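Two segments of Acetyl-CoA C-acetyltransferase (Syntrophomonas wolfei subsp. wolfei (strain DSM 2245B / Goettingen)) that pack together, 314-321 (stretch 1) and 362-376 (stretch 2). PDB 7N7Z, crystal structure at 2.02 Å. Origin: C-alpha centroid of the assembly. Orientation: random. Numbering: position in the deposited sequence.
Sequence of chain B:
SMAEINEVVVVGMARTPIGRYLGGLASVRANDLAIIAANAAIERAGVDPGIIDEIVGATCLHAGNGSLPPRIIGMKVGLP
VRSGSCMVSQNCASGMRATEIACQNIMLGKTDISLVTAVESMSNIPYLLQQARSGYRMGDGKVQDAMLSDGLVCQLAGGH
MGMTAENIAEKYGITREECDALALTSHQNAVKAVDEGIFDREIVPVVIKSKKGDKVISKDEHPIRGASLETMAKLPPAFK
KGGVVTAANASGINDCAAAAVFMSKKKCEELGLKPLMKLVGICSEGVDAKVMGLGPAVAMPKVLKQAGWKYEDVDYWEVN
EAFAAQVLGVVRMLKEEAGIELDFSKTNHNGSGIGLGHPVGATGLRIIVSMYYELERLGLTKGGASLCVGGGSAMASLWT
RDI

Stretch 1 (314-321) VDYWEVNE
Stretch 2 362-376: ATGLRIIVSMYYELE

Packing of a short β-strand against a helix in Acetyl-CoA C-acetyltransferase. Residues 316-319 are extended (phi/psi -156/144, -123/141, -117/97 and -107/111), and 362-376 belongs to a helix that continues beyond both ends of the stretch. The helix is kinked where Leu365 N and Ile368 N have no bond to the turn before; Leu365 N makes a weak bond three residues back, to Ala362 O (3.2 Å). Strand and helix run nearly antiparallel, at 158°, and their axes approach to 8.1 Å. Tyr316 lies opposite Leu375 (CA to CA 6.9 Å) and Glu318 opposite Met371 (CA to CA 5.7 Å). The side chains alternate: the CA-to-CB bonds of Tyr316, Glu318 and Asn320 point toward the helix, those of Trp317 and Val319 away. The two stretches bury 492 Å² between them.

Glu318 covers the most surface. Its folded side chain (chi1 -86°, chi2 -76°, chi3 -61°) packs across the helix backbone, with CG 3.5 Å from Ile367 O and 3.7 Å from Met371 CA; its CB is 3.9 Å from the CB of Ile367 (chi1 p, chi2 t). Its carboxylate faces two partners. Glu318 OE1 forms a long salt bridge with Arg366 NH1 at 3.5 Å, while Glu318 OE2 accepts a 2.5 Å hydrogen bond from Tyr316 OH, linking side chains two residues apart on the strand. Arg366 (t, m, m; chi4 157°) starts sideways but brings its end nearer the strand, and its NH1 also donates to Ser370 OG (2.9 Å, 152°; Ser370 chi1 m), one helical turn on.

Tyr316 (chi1 178°, chi2 70°) covers nearly as much. Glu374 CG sits 3.6 Å from the centroid of the Tyr316 ring, 14° off the ring normal, a CH-π contact over the face; Glu374 adopts t, p with chi3 1°. Apolar contacts complete the packing: Tyr316 CB to Leu375 CD2 at 3.7 Å and Tyr316 CD2 to Met371 CG at 4.3 Å. Leu375 (m, t) starts sideways and its end comes nearer the strand, whereas Met371 (t, t, p) leads its end away, leaving the base of its side chain beside Glu318 (CG to Met371 CB, 3.8 Å).

Asn320 (phi/psi -60/127; chi1 -173°, chi2 54°) extends the contact to the earlier helical turns. Its OD1 is 3.6 Å from Thr363 CG2 (Thr363 chi1 m). No direct hydrogen bond crosses the interface, but one water bridges it, donating to Asn320 OD1 (2.5 Å from the water O) and accepting from Arg366 NH2 (2.8 Å from the same O).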

# COMPACT_ATOMS: atom_id res chain seq x y z
N VAL B 314 -45.07 -3.63 25.13
CA VAL B 314 -43.79 -2.96 25.29
C VAL B 314 -44.01 -1.47 25.51
O VAL B 314 -44.73 -0.82 24.75
CB VAL B 314 -42.89 -3.22 24.07
CG1 VAL B 314 -41.48 -2.73 24.33
CG2 VAL B 314 -42.90 -4.70 23.72
N ASP B 315 -43.40 -0.93 26.57
CA ASP B 315 -43.60 0.47 26.90
C ASP B 315 -42.79 1.40 26.01
O ASP B 315 -43.20 2.55 25.78
CB ASP B 315 -43.23 0.72 28.37
CG ASP B 315 -44.16 0.02 29.34
OD1 ASP B 315 -45.34 -0.20 28.99
OD2 ASP B 315 -43.71 -0.31 30.46
N TYR B 316 -41.65 0.95 25.50
CA TYR B 316 -40.83 1.79 24.64
C TYR B 316 -39.96 0.90 23.76
O TYR B 316 -39.50 -0.16 24.19
CB TYR B 316 -39.95 2.74 25.46
CG TYR B 316 -39.04 3.60 24.61
CD1 TYR B 316 -39.56 4.62 23.82
CD2 TYR B 316 -37.67 3.41 24.61
CE1 TYR B 316 -38.73 5.41 23.04
CE2 TYR B 316 -36.83 4.20 23.84
CZ TYR B 316 -37.37 5.19 23.06
OH TYR B 316 -36.55 5.98 22.29
N TRP B 317 -39.74 1.34 22.52
CA TRP B 317 -38.97 0.60 21.53
C TRP B 317 -37.81 1.45 21.04
O TRP B 317 -37.95 2.66 20.83
CB TRP B 317 -39.84 0.20 20.33
CG TRP B 317 -40.68 -1.02 20.54
CD1 TRP B 317 -42.00 -1.05 20.87
CD2 TRP B 317 -40.26 -2.38 20.40
NE1 TRP B 317 -42.43 -2.35 20.96
CE2 TRP B 317 -41.38 -3.19 20.67
CE3 TRP B 317 -39.05 -3.00 20.07
CZ2 TRP B 317 -41.32 -4.58 20.63
CZ3 TRP B 317 -38.99 -4.38 20.03
CH2 TRP B 317 -40.13 -5.15 20.31
N GLU B 318 -36.66 0.80 20.84
CA GLU B 318 -35.52 1.40 20.15
C GLU B 318 -35.28 0.58 18.88
O GLU B 318 -34.63 -0.47 18.93
CB GLU B 318 -34.27 1.44 21.03
CG GLU B 318 -34.18 2.65 21.94
CD GLU B 318 -33.76 3.90 21.20
OE1 GLU B 318 -32.64 3.92 20.63
OE2 GLU B 318 -34.54 4.88 21.19
N VAL B 319 -35.82 1.05 17.76
CA VAL B 319 -35.65 0.39 16.47
C VAL B 319 -34.68 1.24 15.66
O VAL B 319 -35.01 2.36 15.25
CB VAL B 319 -36.98 0.22 15.73
CG1 VAL B 319 -36.76 -0.43 14.38
CG2 VAL B 319 -37.94 -0.61 16.57
N ASN B 320 -33.48 0.72 15.43
CA ASN B 320 -32.46 1.46 14.71
C ASN B 320 -32.94 1.82 13.31
O ASN B 320 -33.38 0.95 12.55
CB ASN B 320 -31.16 0.65 14.63
CG ASN B 320 -30.01 1.44 14.05
OD1 ASN B 320 -29.69 2.53 14.53
ND2 ASN B 320 -29.39 0.91 13.01
N GLU B 321 -32.86 3.10 12.97
CA GLU B 321 -33.21 3.59 11.64
C GLU B 321 -31.93 3.61 10.80
O GLU B 321 -31.13 4.54 10.90
CB GLU B 321 -33.84 4.97 11.71
CG GLU B 321 -35.06 5.08 12.62
CD GLU B 321 -35.41 6.52 12.95
OE1 GLU B 321 -34.54 7.40 12.80
OE2 GLU B 321 -36.57 6.78 13.36
N ALA B 362 -21.08 -0.99 17.47
CA ALA B 362 -21.58 -0.55 18.77
C ALA B 362 -23.09 -0.42 18.82
O ALA B 362 -23.67 -0.49 19.91
CB ALA B 362 -20.96 0.80 19.14
N THR B 363 -23.75 -0.25 17.67
CA THR B 363 -25.16 0.11 17.66
C THR B 363 -26.03 -0.96 18.30
O THR B 363 -26.99 -0.65 19.02
CB THR B 363 -25.63 0.38 16.23
OG1 THR B 363 -24.94 1.53 15.71
CG2 THR B 363 -27.13 0.63 16.20
N GLY B 364 -25.71 -2.23 18.05
CA GLY B 364 -26.53 -3.31 18.59
C GLY B 364 -26.73 -3.19 20.09
O GLY B 364 -27.82 -3.48 20.60
N LEU B 365 -25.69 -2.77 20.81
CA LEU B 365 -25.80 -2.54 22.24
C LEU B 365 -26.15 -1.10 22.58
O LEU B 365 -26.73 -0.85 23.65
CB LEU B 365 -24.49 -2.92 22.93
CG LEU B 365 -24.46 -2.77 24.46
CD1 LEU B 365 -25.54 -3.61 25.11
CD2 LEU B 365 -23.09 -3.14 25.00
N ARG B 366 -25.81 -0.16 21.71
CA ARG B 366 -26.14 1.24 21.96
C ARG B 366 -27.64 1.42 22.19
O ARG B 366 -28.06 2.05 23.16
CB ARG B 366 -25.68 2.11 20.78
CG ARG B 366 -25.35 3.55 21.15
CD ARG B 366 -26.60 4.42 21.19
NE ARG B 366 -27.21 4.56 19.87
CZ ARG B 366 -28.49 4.87 19.66
NH1 ARG B 366 -29.33 5.08 20.66
NH2 ARG B 366 -28.93 4.96 18.41
N ILE B 367 -28.46 0.85 21.30
CA ILE B 367 -29.90 1.05 21.40
C ILE B 367 -30.48 0.33 22.61
O ILE B 367 -31.54 0.72 23.10
CB ILE B 367 -30.59 0.61 20.10
CG1 ILE B 367 -30.36 -0.88 19.83
CG2 ILE B 367 -30.08 1.43 18.92
CD1 ILE B 367 -31.23 -1.42 18.71
N ILE B 368 -29.82 -0.72 23.10
CA ILE B 368 -30.24 -1.32 24.36
C ILE B 368 -29.96 -0.36 25.51
O ILE B 368 -30.79 -0.16 26.40
CB ILE B 368 -29.55 -2.67 24.58
CG1 ILE B 368 -30.04 -3.71 23.57
CG2 ILE B 368 -29.81 -3.18 25.98
CD1 ILE B 368 -29.09 -4.87 23.41
N VAL B 369 -28.77 0.25 25.52
CA VAL B 369 -28.43 1.23 26.55
C VAL B 369 -29.42 2.38 26.52
O VAL B 369 -29.97 2.78 27.55
CB VAL B 369 -26.98 1.72 26.36
CG1 VAL B 369 -26.72 2.94 27.23
CG2 VAL B 369 -25.99 0.61 26.67
N SER B 370 -29.66 2.95 25.33
CA SER B 370 -30.57 4.07 25.22
C SER B 370 -32.00 3.66 25.58
O SER B 370 -32.73 4.43 26.21
CB SER B 370 -30.52 4.65 23.81
OG SER B 370 -29.26 5.25 23.56
N MET B 371 -32.40 2.45 25.19
CA MET B 371 -33.73 1.97 25.54
C MET B 371 -33.94 2.03 27.05
O MET B 371 -34.92 2.61 27.53
CB MET B 371 -33.91 0.53 25.04
CG MET B 371 -35.27 -0.09 25.38
SD MET B 371 -35.23 -1.89 25.33
CE MET B 371 -34.35 -2.23 26.85
N TYR B 372 -33.02 1.44 27.82
CA TYR B 372 -33.17 1.43 29.27
C TYR B 372 -33.32 2.84 29.83
O TYR B 372 -34.27 3.14 30.55
CB TYR B 372 -31.99 0.73 29.94
CG TYR B 372 -31.85 1.12 31.39
CD1 TYR B 372 -32.67 0.54 32.36
CD2 TYR B 372 -30.93 2.07 31.80
CE1 TYR B 372 -32.57 0.90 33.68
CE2 TYR B 372 -30.82 2.43 33.13
CZ TYR B 372 -31.64 1.84 34.07
OH TYR B 372 -31.54 2.20 35.39
N TYR B 373 -32.37 3.71 29.51
CA TYR B 373 -32.36 5.04 30.11
C TYR B 373 -33.58 5.86 29.72
O TYR B 373 -33.96 6.78 30.45
CB TYR B 373 -31.07 5.77 29.74
CG TYR B 373 -29.92 5.44 30.65
CD1 TYR B 373 -29.81 6.04 31.90
CD2 TYR B 373 -28.96 4.51 30.28
CE1 TYR B 373 -28.76 5.73 32.75
CE2 TYR B 373 -27.90 4.20 31.12
CZ TYR B 373 -27.81 4.81 32.35
OH TYR B 373 -26.77 4.51 33.19
N GLU B 374 -34.21 5.55 28.58
CA GLU B 374 -35.49 6.18 28.26
C GLU B 374 -36.60 5.59 29.12
O GLU B 374 -37.49 6.32 29.57
CB GLU B 374 -35.80 6.01 26.78
CG GLU B 374 -37.04 6.78 26.32
CD GLU B 374 -36.83 8.29 26.32
OE1 GLU B 374 -35.71 8.74 26.66
OE2 GLU B 374 -37.78 9.02 25.98
N LEU B 375 -36.57 4.28 29.36
CA LEU B 375 -37.50 3.69 30.32
C LEU B 375 -37.36 4.37 31.68
O LEU B 375 -38.36 4.73 32.32
CB LEU B 375 -37.24 2.19 30.45
CG LEU B 375 -37.51 1.28 29.25
CD1 LEU B 375 -37.25 -0.17 29.64
CD2 LEU B 375 -38.92 1.45 28.72
N GLU B 376 -36.12 4.56 32.13
CA GLU B 376 -35.89 5.15 33.45
C GLU B 376 -36.37 6.60 33.49
O GLU B 376 -36.91 7.04 34.51
CB GLU B 376 -34.41 5.06 33.80
CG GLU B 376 -34.10 5.28 35.28
CD GLU B 376 -33.68 6.71 35.59
OE1 GLU B 376 -33.13 7.39 34.70
OE2 GLU B 376 -33.89 7.15 36.75
O HOH W 1 -28.23 4.08 15.88